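Local coordinates for oxalate oxidase (Hordeum vulgare, PDB 1FI2) that oxidises oxalate with molecular oxygen to carbon dioxide and hydrogen peroxide in the plant apoplast, using manganese, and also has superoxide dismutase activity, at the interface of chains A and B and the interface of chains A and C. Sequence-based numbering; all coordinates share one arbitrary frame. Chains: chain A/B/C, Oxalate oxidase.

Contact 1: the interface of chains A and B. Residues chain A 22-23; chain B 4-7, 10, 26, 69.
A:Asn22 and B:Gln7 meet amide to amide, their planes steeply turned against each other (72°) and joined through NE2 of B:Gln7 and OD1 of A:Asn22. That OD1 takes two donors from chain B: the side-chain NE2 of B:Gln7 at 2.9 Å, lying in the carbonyl plane, and the backbone N of B:Leu6, also at 2.9 Å but tilted 21° from that plane. On the other end of the same amide, ND2 gives a nearly straight bond to the backbone O of B:Asp4 at 3.1 Å. Bonds at both OD1 and ND2 probably fix which way round the amide lies. Its CG stands anti to the backbone N (chi1 -169°), which carries the amide away from its own chain and in against the B:Asp4 to B:Leu6 segment. The B:Gln7 chain is bent at chi2, and its OE1 accepts the backbone N of A:Gly23 at 2.9 Å on a lone pair; a water joins the same OE1 to A:Gly23 O. Carbon packing closes the flanks: methyl CG2 of B:Thr69 lies 3.7 Å from A:Asn22 CB, and B:Leu6 CD1 reaches A:Gly23 CA at 3.5 Å. Behind B:Gln7, the B:Cys10–B:Cys26 disulfide ties the N-terminal stretch to a later loop. All of this is loop against loop: residues 22-23 of one subunit dock on the N-terminal loop segment of the next, with B:Thr69 coming from the loop ahead of strand 73-79.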
ATOM      1  N   ASN A  22      -8.453  10.704  -8.317  1.00  3.04           N
ATOM      2  CA  ASN A  22      -7.496   9.624  -8.611  1.00  2.78           C
ATOM      3  C   ASN A  22      -8.328   8.411  -9.035  1.00  3.01           C
ATOM      4  O   ASN A  22      -9.188   7.966  -8.272  1.00  2.81           O
ATOM      5  CB  ASN A  22      -6.639   9.322  -7.401  1.00  3.03           C
ATOM      6  CG  ASN A  22      -5.454   8.423  -7.667  1.00  2.31           C
ATOM      7  OD1 ASN A  22      -4.858   8.477  -8.741  1.00  2.26           O
ATOM      8  ND2 ASN A  22      -5.083   7.641  -6.660  1.00  2.29           N
ATOM      9  N   GLY A  23      -8.079   7.920 -10.243  1.00  2.97           N
ATOM     10  CA  GLY A  23      -8.901   6.819 -10.761  1.00  3.19           C
ATOM     11  C   GLY A  23     -10.179   7.439 -11.322  1.00  3.14           C
ATOM     12  O   GLY A  23     -10.140   8.300 -12.209  1.00  3.09           O
TER
ATOM     13  N   ASP B   4      -1.055   5.120  -4.443  1.00  3.99           N
ATOM     14  CA  ASP B   4      -0.405   5.275  -5.743  1.00  4.13           C
ATOM     15  C   ASP B   4      -1.351   5.948  -6.738  1.00  3.72           C
ATOM     16  O   ASP B   4      -2.564   5.906  -6.566  1.00  3.13           O
ATOM     17  CB  ASP B   4       0.004   3.913  -6.309  1.00  4.78           C
ATOM     18  CG  ASP B   4       1.306   3.355  -5.774  1.00  5.50           C
ATOM     19  OD1 ASP B   4       1.840   2.402  -6.385  1.00  5.72           O
ATOM     20  OD2 ASP B   4       1.828   3.884  -4.771  1.00  6.95           O
ATOM     21  N   PRO B   5      -0.809   6.566  -7.777  1.00  3.56           N
ATOM     22  CA  PRO B   5      -1.601   7.215  -8.809  1.00  3.45           C
ATOM     23  C   PRO B   5      -2.246   6.199  -9.738  1.00  3.20           C
ATOM     24  O   PRO B   5      -1.737   5.088  -9.915  1.00  3.26           O
ATOM     25  CB  PRO B   5      -0.581   8.080  -9.540  1.00  3.54           C
ATOM     26  CG  PRO B   5       0.701   7.327  -9.402  1.00  3.57           C
ATOM     27  CD  PRO B   5       0.649   6.660  -8.050  1.00  3.62           C
ATOM     28  N   LEU B   6      -3.386   6.562 -10.324  1.00  2.58           N
ATOM     29  CA  LEU B   6      -4.113   5.672 -11.221  1.00  2.77           C
ATOM     30  C   LEU B   6      -4.179   6.192 -12.649  1.00  2.92           C
ATOM     31  O   LEU B   6      -4.944   5.733 -13.492  1.00  2.69           O
ATOM     32  CB  LEU B   6      -5.516   5.421 -10.674  1.00  2.66           C
ATOM     33  CG  LEU B   6      -5.629   4.475  -9.478  1.00  3.03           C
ATOM     34  CD1 LEU B   6      -7.106   4.325  -9.160  1.00  3.99           C
ATOM     35  CD2 LEU B   6      -5.073   3.087  -9.746  1.00  2.31           C
ATOM     36  N   GLN B   7      -3.381   7.220 -12.912  1.00  2.90           N
ATOM     37  CA  GLN B   7      -3.260   7.873 -14.207  1.00  3.27           C
ATOM     38  C   GLN B   7      -1.980   8.713 -14.186  1.00  3.49           C
ATOM     39  O   GLN B   7      -1.361   8.827 -13.127  1.00  3.19           O
ATOM     40  CB  GLN B   7      -4.459   8.745 -14.563  1.00  3.30           C
ATOM     41  CG  GLN B   7      -4.672   9.965 -13.678  1.00  3.37           C
ATOM     42  CD  GLN B   7      -5.204   9.585 -12.307  1.00  3.30           C
ATOM     43  OE1 GLN B   7      -6.247   8.933 -12.226  1.00  3.27           O
ATOM     44  NE2 GLN B   7      -4.481   9.957 -11.258  1.00  3.04           N
ATOM     45  N   CYS B  10      -2.943  14.435 -12.280  1.00  3.30           N
ATOM     46  CA  CYS B  10      -4.228  14.756 -11.647  1.00  3.16           C
ATOM     47  C   CYS B  10      -4.035  16.007 -10.794  1.00  3.18           C
ATOM     48  O   CYS B  10      -3.896  15.922  -9.572  1.00  2.60           O
ATOM     49  CB  CYS B  10      -4.672  13.562 -10.810  1.00  3.00           C
ATOM     50  SG  CYS B  10      -6.434  13.200 -10.702  1.00  3.34           S
ATOM     51  N   CYS B  26      -9.377  16.512  -8.859  1.00  4.01           N
ATOM     52  CA  CYS B  26      -8.469  17.096  -9.830  1.00  4.01           C
ATOM     53  C   CYS B  26      -9.117  17.984 -10.879  1.00  4.09           C
ATOM     54  O   CYS B  26     -10.276  17.810 -11.238  1.00  4.94           O
ATOM     55  CB  CYS B  26      -7.752  15.951 -10.578  1.00  3.69           C
ATOM     56  SG  CYS B  26      -7.203  14.623  -9.495  1.00  3.17           S
ATOM     57  N   THR B  69      -1.607  13.184  -6.056  1.00  3.31           N
ATOM     58  CA  THR B  69      -1.555  11.783  -6.385  1.00  3.53           C
ATOM     59  C   THR B  69      -0.158  11.219  -6.656  1.00  3.43           C
ATOM     60  O   THR B  69      -0.028   9.991  -6.767  1.00  3.11           O
ATOM     61  CB  THR B  69      -2.424  11.318  -7.579  1.00  4.01           C
ATOM     62  OG1 THR B  69      -1.816  11.734  -8.813  1.00  4.08           O
ATOM     63  CG2 THR B  69      -3.857  11.803  -7.502  1.00  3.80           C
TER
HETATM   64  O   HOH W   1      -8.167   8.785 -14.116  1.00  5.62           O

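Contact 2: the interface of chains A and C. Residues chain A 97-98, 126, 128; chain C 42, 74, 150.
This mainly apolar patch is part of a two-fold symmetric interface where the beta-jellyroll of one subunit packs against that of its neighbour; the interface probably forms one of the dimers of the hexamer, and the patch recurs in it as a twin with the chains exchanged. A:Met98, on strand 95-101, does much of the reaching. Its CG is anti to the backbone N (chi1 -179°) and the chain stays extended through chi2, then turns at chi3 (-83°) to push the terminal methyl CE into chain C. There CE sits between two side chains: 3.7 Å from CB of C:Leu42, whose side chain it meets at about a right angle, and 3.7 Å from CG1 of C:Val150, which it approaches tip to tip. The second C:Val150 methyl, CG2, lies 3.9 Å from the A:Met98 sulfur SD, so both branches of the valine face the methionine end.

C:Met74, from strand 73-79 of chain C, reaches back toward chain A. It too is bent at chi3, and its SD meets methyl CG2 of A:Thr128 end on at 3.6 Å, while its CE touches the base of A:Met98, 4.0 Å from CB, and also lies near A:Thr128 CG2. The A:Thr128 methyl is turned to this contact, whereas its hydroxyl OG1 has at best a weak link to a water. That water bridges the chains more firmly, bonding A:Gly126 O at 2.8 Å and the backbone N of C:Leu42 at 2.9 Å.

The methyl end of A:Met98 is thus received by the leucine and by the branches of the valine, a fit that the flexible methionine chain may make easier. With its twin, the patch probably helps hold a dimer together within the homohexamer, a trimer of dimers.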
ATOM      1  N   GLY A  97       1.229 -12.709 -18.796  1.00  4.00           N
ATOM      2  CA  GLY A  97       0.489 -13.097 -19.991  1.00  4.30           C
ATOM      3  C   GLY A  97       0.637 -14.535 -20.442  1.00  4.44           C
ATOM      4  O   GLY A  97       1.488 -15.286 -19.972  1.00  4.15           O
ATOM      5  N   MET A  98      -0.237 -14.916 -21.375  1.00  4.31           N
ATOM      6  CA  MET A  98      -0.225 -16.256 -21.943  1.00  5.05           C
ATOM      7  C   MET A  98      -0.341 -16.156 -23.465  1.00  4.89           C
ATOM      8  O   MET A  98      -1.189 -15.412 -23.955  1.00  3.80           O
ATOM      9  CB  MET A  98      -1.347 -17.144 -21.390  1.00  6.47           C
ATOM     10  CG  MET A  98      -1.284 -18.551 -21.978  1.00  8.07           C
ATOM     11  SD  MET A  98      -2.636 -19.624 -21.467  1.00 11.10           S
ATOM     12  CE  MET A  98      -2.035 -20.190 -19.882  1.00 11.19           C
ATOM     13  N   GLY A 126      -0.108 -21.718 -24.791  1.00  5.12           N
ATOM     14  CA  GLY A 126      -0.245 -22.166 -23.423  1.00  4.75           C
ATOM     15  C   GLY A 126       0.901 -21.791 -22.496  1.00  4.35           C
ATOM     16  O   GLY A 126       0.806 -22.017 -21.285  1.00  4.40           O
ATOM     17  N   THR A 128       3.519 -19.126 -20.570  1.00  3.71           N
ATOM     18  CA  THR A 128       3.346 -17.812 -19.956  1.00  3.83           C
ATOM     19  C   THR A 128       4.640 -17.053 -19.700  1.00  3.67           C
ATOM     20  O   THR A 128       5.736 -17.608 -19.703  1.00  3.67           O
ATOM     21  CB  THR A 128       2.613 -17.968 -18.600  1.00  3.80           C
ATOM     22  OG1 THR A 128       3.338 -18.917 -17.806  1.00  4.05           O
ATOM     23  CG2 THR A 128       1.184 -18.458 -18.774  1.00  4.45           C
TER
ATOM     24  N   LEU C  42       1.030 -24.422 -17.644  1.00  7.68           N
ATOM     25  CA  LEU C  42      -0.388 -24.383 -17.979  1.00  8.27           C
ATOM     26  C   LEU C  42      -0.680 -24.812 -19.407  1.00  9.25           C
ATOM     27  O   LEU C  42      -1.802 -24.636 -19.895  1.00  8.28           O
ATOM     28  CB  LEU C  42      -0.952 -22.974 -17.736  1.00  8.32           C
ATOM     29  CG  LEU C  42      -0.722 -22.384 -16.344  1.00  8.37           C
ATOM     30  CD1 LEU C  42      -1.385 -21.017 -16.220  1.00  8.58           C
ATOM     31  CD2 LEU C  42      -1.229 -23.308 -15.246  1.00  8.56           C
ATOM     32  N   MET C  74      -1.101 -16.821 -11.741  1.00  3.84           N
ATOM     33  CA  MET C  74      -2.172 -17.332 -12.580  1.00  4.19           C
ATOM     34  C   MET C  74      -2.581 -18.746 -12.168  1.00  4.90           C
ATOM     35  O   MET C  74      -1.978 -19.386 -11.314  1.00  4.68           O
ATOM     36  CB  MET C  74      -1.740 -17.451 -14.047  1.00  4.77           C
ATOM     37  CG  MET C  74      -1.481 -16.170 -14.804  1.00  5.85           C
ATOM     38  SD  MET C  74      -0.668 -16.477 -16.383  1.00  6.61           S
ATOM     39  CE  MET C  74      -2.064 -16.720 -17.455  1.00  7.31           C
ATOM     40  N   VAL C 150      -8.394 -19.659 -18.093  1.00  4.70           N
ATOM     41  CA  VAL C 150      -7.122 -19.240 -17.516  1.00  4.78           C
ATOM     42  C   VAL C 150      -7.366 -17.907 -16.808  1.00  4.80           C
ATOM     43  O   VAL C 150      -7.947 -17.007 -17.420  1.00  5.00           O
ATOM     44  CB  VAL C 150      -6.012 -19.091 -18.566  1.00  4.96           C
ATOM     45  CG1 VAL C 150      -4.738 -18.554 -17.925  1.00  5.42           C
ATOM     46  CG2 VAL C 150      -5.707 -20.406 -19.274  1.00  5.39           C
TER
HETATM   47  O   HOH W   2       2.248 -22.043 -18.867  1.00  5.92           O

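Contact 1 and contact 2 lie about 30 Å apart, measured between the centres of their C-alpha atoms, and share no residue. They use different parts of the chain: contact 1 is made by loops and the N-terminal segment and is mainly polar, whereas contact 2 is largely apolar and rests mostly on jellyroll strands. B:Thr69 lies just ahead of strand 73-79, which carries C:Met74. Chain A thus meets two neighbours through separate surfaces. The interface of contact 2 is two-fold and that of contact 1 is not an exact two-fold, which fits A–C dimers joined into a trimer of dimers, probably through contacts such as contact 1.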